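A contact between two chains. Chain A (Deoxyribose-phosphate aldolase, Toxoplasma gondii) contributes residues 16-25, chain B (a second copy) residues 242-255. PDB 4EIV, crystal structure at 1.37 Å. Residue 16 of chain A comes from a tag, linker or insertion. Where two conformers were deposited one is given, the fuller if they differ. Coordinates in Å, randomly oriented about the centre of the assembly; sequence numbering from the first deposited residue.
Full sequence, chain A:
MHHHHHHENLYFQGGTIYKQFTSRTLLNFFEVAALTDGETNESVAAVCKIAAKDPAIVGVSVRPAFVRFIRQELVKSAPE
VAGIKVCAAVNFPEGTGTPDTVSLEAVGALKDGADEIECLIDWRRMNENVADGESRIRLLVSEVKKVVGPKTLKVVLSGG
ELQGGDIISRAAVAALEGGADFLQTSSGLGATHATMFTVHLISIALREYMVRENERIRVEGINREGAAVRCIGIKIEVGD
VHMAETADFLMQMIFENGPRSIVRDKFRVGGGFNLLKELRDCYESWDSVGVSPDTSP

Chain A, residues 16-25: TIYKQFTSRT
Chain B 242-255: HMAETADFLMQMIF

Helical residues Ile A17 to Thr A25 and Met B243 to Phe B255, from separate copies of the aldolase and each part of a helix that runs on, pack side by side and run in nearly the same direction. Their axes approach to 9.8 Å and cross at 28°. Backbone torsions stay near -63/-42, and i to i-4 hydrogen bonds run along both, weak only from Phe B249 N to Glu B245 O (3.4 Å). The register is set by Ile A17 CA to Asp B248 CA, 6.6 Å, and one turn later by Phe A21 CA to Met B251 CA, 6.3 Å. The pairing buries 600 Å² and has no direct hydrogen bond across it.

Tag-derived Thr A16, chi1 p, accepts a hydrogen bond at OG1 from Lys A19 N (3.1 Å). His B242 is the N-cap residue of the second helix.

Ile A17 (t, p) points toward chain B and enters a hole formed by Ala B244, Ala B247, Asp B248 and Met B251; its CG1 lies 3.8 Å from Ala B247 CB, and its CD1 lies 3.6 Å from Met B251 CG. Met B251 returns the arrangement. Its CA-to-CB bond points sideways, but the folded m, m, m rotamer brings its end among Ile A17, Gln A20, Phe A21 and Arg A24, with SD 3.5 Å from Phe A21 CA and CE 3.7 Å from Gln A20 O.

Phe A21 (chi1 168°, chi2 63°) directs its ring against Leu B250 and Ile B254. Leu B250 (t, p) places CD2 over one ring face, 3.6 Å from the centroid of the Phe A21 ring and 13° off the normal, a CH-pi contact. Ile B254 (m, t) extends CD1 to the ring edge, 3.7 Å from Phe A21 CE1, and Met B251 SD also lies at the edge.

Tyr A18 starts away from chain B, but chi1 -54° swings the ring back to the start of the partner helix, and chi2 -69° sets the tilt of its plane. Its OH is 3.1 Å from Ala B244 N, at an angle too poor for a hydrogen bond. Met B243 (t, t, p) reaches in to place CE 3.8 Å from Tyr A18 CZ.

Arg A24 (t, p, t, chi4 95°) lays NE 3.7 Å from Ile B254 CG2. Its NH2 donates to a water, 2.9 Å from NH2 to the water O, that donates to Ile B254 O, 2.9 Å from the water O.

Thr A22, Ser A23 and Thr A25, all m, instead turn their hydroxyls to backbone carbonyls of their own helix.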

# COMPACT_ATOMS: atom_id res chain seq x y z
N THR A 16 18.32 5.66 8.39
CA THR A 16 17.18 6.25 9.11
C THR A 16 15.95 5.36 8.94
O THR A 16 15.79 4.67 7.94
CB THR A 16 16.82 7.70 8.64
OG1 THR A 16 16.22 7.71 7.33
CG2 THR A 16 18.04 8.59 8.64
N ILE A 17 14.89 5.64 9.86
CA ILE A 17 13.63 4.94 9.68
C ILE A 17 12.95 5.26 8.32
O ILE A 17 12.28 4.43 7.74
CB ILE A 17 12.69 5.24 10.89
CG1 ILE A 17 11.43 4.36 10.84
CG2 ILE A 17 12.32 6.74 10.96
CD1 ILE A 17 11.68 2.88 10.86
N TYR A 18 13.15 6.48 7.84
CA TYR A 18 12.56 6.94 6.59
C TYR A 18 13.14 6.22 5.39
O TYR A 18 12.40 5.81 4.49
CB TYR A 18 12.70 8.46 6.48
CG TYR A 18 12.14 9.17 7.69
CD1 TYR A 18 10.77 9.17 7.93
CD2 TYR A 18 12.97 9.84 8.58
CE1 TYR A 18 10.23 9.80 9.04
CE2 TYR A 18 12.43 10.49 9.70
CZ TYR A 18 11.06 10.46 9.90
OH TYR A 18 10.51 11.10 10.98
N LYS A 19 14.46 6.05 5.37
CA LYS A 19 15.10 5.31 4.30
C LYS A 19 14.70 3.83 4.39
O LYS A 19 14.45 3.21 3.37
CB LYS A 19 16.63 5.47 4.35
CG LYS A 19 17.09 6.87 4.01
CD LYS A 19 18.59 7.07 4.22
CE LYS A 19 19.06 8.47 3.88
NZ LYS A 19 20.46 8.70 4.32
N GLN A 20 14.65 3.29 5.61
CA GLN A 20 14.25 1.90 5.81
C GLN A 20 12.84 1.63 5.32
O GLN A 20 12.61 0.63 4.65
CB GLN A 20 14.41 1.52 7.28
CG GLN A 20 15.87 1.49 7.73
CD GLN A 20 16.06 1.61 9.24
OE1 GLN A 20 15.14 1.94 9.97
NE2 GLN A 20 17.28 1.33 9.69
N PHE A 21 11.92 2.56 5.58
CA PHE A 21 10.54 2.40 5.12
C PHE A 21 10.46 2.49 3.59
O PHE A 21 9.77 1.72 2.94
CB PHE A 21 9.60 3.41 5.78
CG PHE A 21 8.25 3.46 5.13
CD1 PHE A 21 7.43 2.36 5.12
CD2 PHE A 21 7.84 4.60 4.45
CE1 PHE A 21 6.20 2.41 4.45
CE2 PHE A 21 6.66 4.66 3.80
CZ PHE A 21 5.84 3.58 3.77
N THR A 22 11.17 3.45 3.03
CA THR A 22 11.18 3.62 1.58
C THR A 22 11.77 2.39 0.92
O THR A 22 11.22 1.90 -0.07
CB THR A 22 11.94 4.91 1.19
OG1 THR A 22 11.33 6.01 1.84
CG2 THR A 22 11.93 5.14 -0.33
N SER A 23 12.87 1.88 1.47
CA SER A 23 13.49 0.67 0.92
C SER A 23 12.53 -0.52 0.97
O SER A 23 12.39 -1.25 -0.01
CB SER A 23 14.75 0.30 1.70
OG SER A 23 15.75 1.29 1.57
N ARG A 24 11.85 -0.68 2.10
CA ARG A 24 10.90 -1.80 2.27
C ARG A 24 9.76 -1.71 1.26
O ARG A 24 9.33 -2.71 0.69
CB ARG A 24 10.36 -1.85 3.70
CG ARG A 24 9.34 -2.97 3.92
CD ARG A 24 9.95 -4.34 3.73
NE ARG A 24 8.97 -5.42 3.80
CZ ARG A 24 8.36 -5.98 2.76
NH1 ARG A 24 8.56 -5.53 1.52
NH2 ARG A 24 7.53 -6.99 2.96
N THR A 25 9.27 -0.50 1.07
CA THR A 25 8.24 -0.23 0.09
C THR A 25 8.70 -0.59 -1.32
O THR A 25 7.99 -1.24 -2.07
CB THR A 25 7.85 1.27 0.15
OG1 THR A 25 7.25 1.57 1.42
CG2 THR A 25 6.84 1.61 -0.95
N HIS B 242 6.07 11.98 17.92
CA HIS B 242 6.47 12.65 16.68
C HIS B 242 6.49 11.70 15.47
O HIS B 242 6.27 10.49 15.60
CB HIS B 242 7.86 13.32 16.83
CG HIS B 242 7.92 14.38 17.88
ND1 HIS B 242 7.23 15.56 17.78
CD2 HIS B 242 8.64 14.46 19.03
CE1 HIS B 242 7.48 16.32 18.83
NE2 HIS B 242 8.33 15.67 19.61
N MET B 243 6.79 12.26 14.30
CA MET B 243 6.78 11.49 13.08
C MET B 243 7.74 10.30 13.09
O MET B 243 7.38 9.24 12.62
CB MET B 243 7.01 12.41 11.87
CG MET B 243 7.06 11.69 10.56
SD MET B 243 7.12 12.81 9.16
CE MET B 243 8.76 13.46 9.36
N ALA B 244 8.94 10.45 13.63
CA ALA B 244 9.91 9.35 13.60
C ALA B 244 9.38 8.12 14.31
O ALA B 244 9.46 7.01 13.80
CB ALA B 244 11.27 9.81 14.15
N GLU B 245 8.83 8.30 15.50
CA GLU B 245 8.30 7.17 16.22
C GLU B 245 7.08 6.60 15.51
O GLU B 245 6.89 5.38 15.47
CB GLU B 245 7.97 7.56 17.66
CG GLU B 245 7.30 6.45 18.43
CD GLU B 245 8.05 5.12 18.38
OE1 GLU B 245 7.39 4.08 18.56
OE2 GLU B 245 9.28 5.10 18.16
N THR B 246 6.29 7.47 14.89
CA THR B 246 5.11 7.00 14.19
C THR B 246 5.54 6.12 13.02
O THR B 246 4.91 5.09 12.73
CB THR B 246 4.23 8.18 13.73
OG1 THR B 246 3.89 8.97 14.88
CG2 THR B 246 2.97 7.71 13.08
N ALA B 247 6.61 6.53 12.35
CA ALA B 247 7.16 5.77 11.22
C ALA B 247 7.58 4.37 11.65
O ALA B 247 7.46 3.42 10.88
CB ALA B 247 8.31 6.54 10.58
N ASP B 248 8.08 4.21 12.87
CA ASP B 248 8.46 2.86 13.29
C ASP B 248 7.22 1.96 13.37
O ASP B 248 7.29 0.78 13.00
CB ASP B 248 9.24 2.85 14.59
CG ASP B 248 9.88 1.51 14.84
OD1 ASP B 248 10.92 1.21 14.21
OD2 ASP B 248 9.35 0.75 15.67
N PHE B 249 6.09 2.49 13.83
CA PHE B 249 4.87 1.69 13.88
C PHE B 249 4.46 1.28 12.48
O PHE B 249 3.88 0.22 12.28
CB PHE B 249 3.74 2.41 14.59
CG PHE B 249 3.87 2.45 16.09
CD1 PHE B 249 3.79 1.29 16.83
CD2 PHE B 249 4.13 3.63 16.75
CE1 PHE B 249 3.91 1.32 18.21
CE2 PHE B 249 4.24 3.66 18.12
CZ PHE B 249 4.15 2.50 18.85
N LEU B 250 4.63 2.17 11.52
CA LEU B 250 4.34 1.84 10.13
C LEU B 250 5.19 0.63 9.70
O LEU B 250 4.69 -0.32 9.09
CB LEU B 250 4.51 3.08 9.26
CG LEU B 250 4.44 2.96 7.76
CD1 LEU B 250 3.08 2.47 7.37
CD2 LEU B 250 4.76 4.34 7.14
N MET B 251 6.48 0.68 10.01
CA MET B 251 7.37 -0.44 9.73
C MET B 251 6.95 -1.73 10.46
O MET B 251 7.00 -2.82 9.88
CB MET B 251 8.80 -0.03 10.05
CG MET B 251 9.37 0.85 8.97
SD MET B 251 9.71 -0.03 7.44
CE MET B 251 11.28 -0.82 7.77
N GLN B 252 6.53 -1.59 11.72
CA GLN B 252 6.03 -2.75 12.47
C GLN B 252 4.85 -3.39 11.76
O GLN B 252 4.81 -4.61 11.59
CB GLN B 252 5.61 -2.35 13.88
CG GLN B 252 6.76 -1.86 14.76
CD GLN B 252 6.26 -1.33 16.09
OE1 GLN B 252 5.20 -1.72 16.57
NE2 GLN B 252 7.03 -0.43 16.70
N MET B 253 3.90 -2.56 11.32
CA MET B 253 2.71 -3.05 10.67
C MET B 253 3.06 -3.87 9.43
O MET B 253 2.50 -4.94 9.22
CB MET B 253 1.79 -1.88 10.29
CG MET B 253 0.44 -2.30 9.71
SD MET B 253 -0.67 -3.08 10.92
CE MET B 253 -2.04 -3.62 9.88
N ILE B 254 3.97 -3.37 8.61
CA ILE B 254 4.37 -4.10 7.40
C ILE B 254 5.09 -5.39 7.76
O ILE B 254 4.87 -6.41 7.13
CB ILE B 254 5.31 -3.26 6.53
CG1 ILE B 254 4.57 -2.05 5.99
CG2 ILE B 254 5.90 -4.08 5.40
CD1 ILE B 254 5.44 -1.07 5.30
N PHE B 255 5.95 -5.35 8.77
CA PHE B 255 6.67 -6.54 9.22
C PHE B 255 5.71 -7.62 9.75
O PHE B 255 5.84 -8.81 9.40
CB PHE B 255 7.68 -6.12 10.30
CG PHE B 255 8.37 -7.28 10.93
CD1 PHE B 255 9.32 -8.01 10.23
CD2 PHE B 255 8.06 -7.68 12.23
CE1 PHE B 255 9.95 -9.10 10.82
CE2 PHE B 255 8.69 -8.77 12.80
CZ PHE B 255 9.63 -9.46 12.10
O HOH W 1 6.60 -8.01 5.51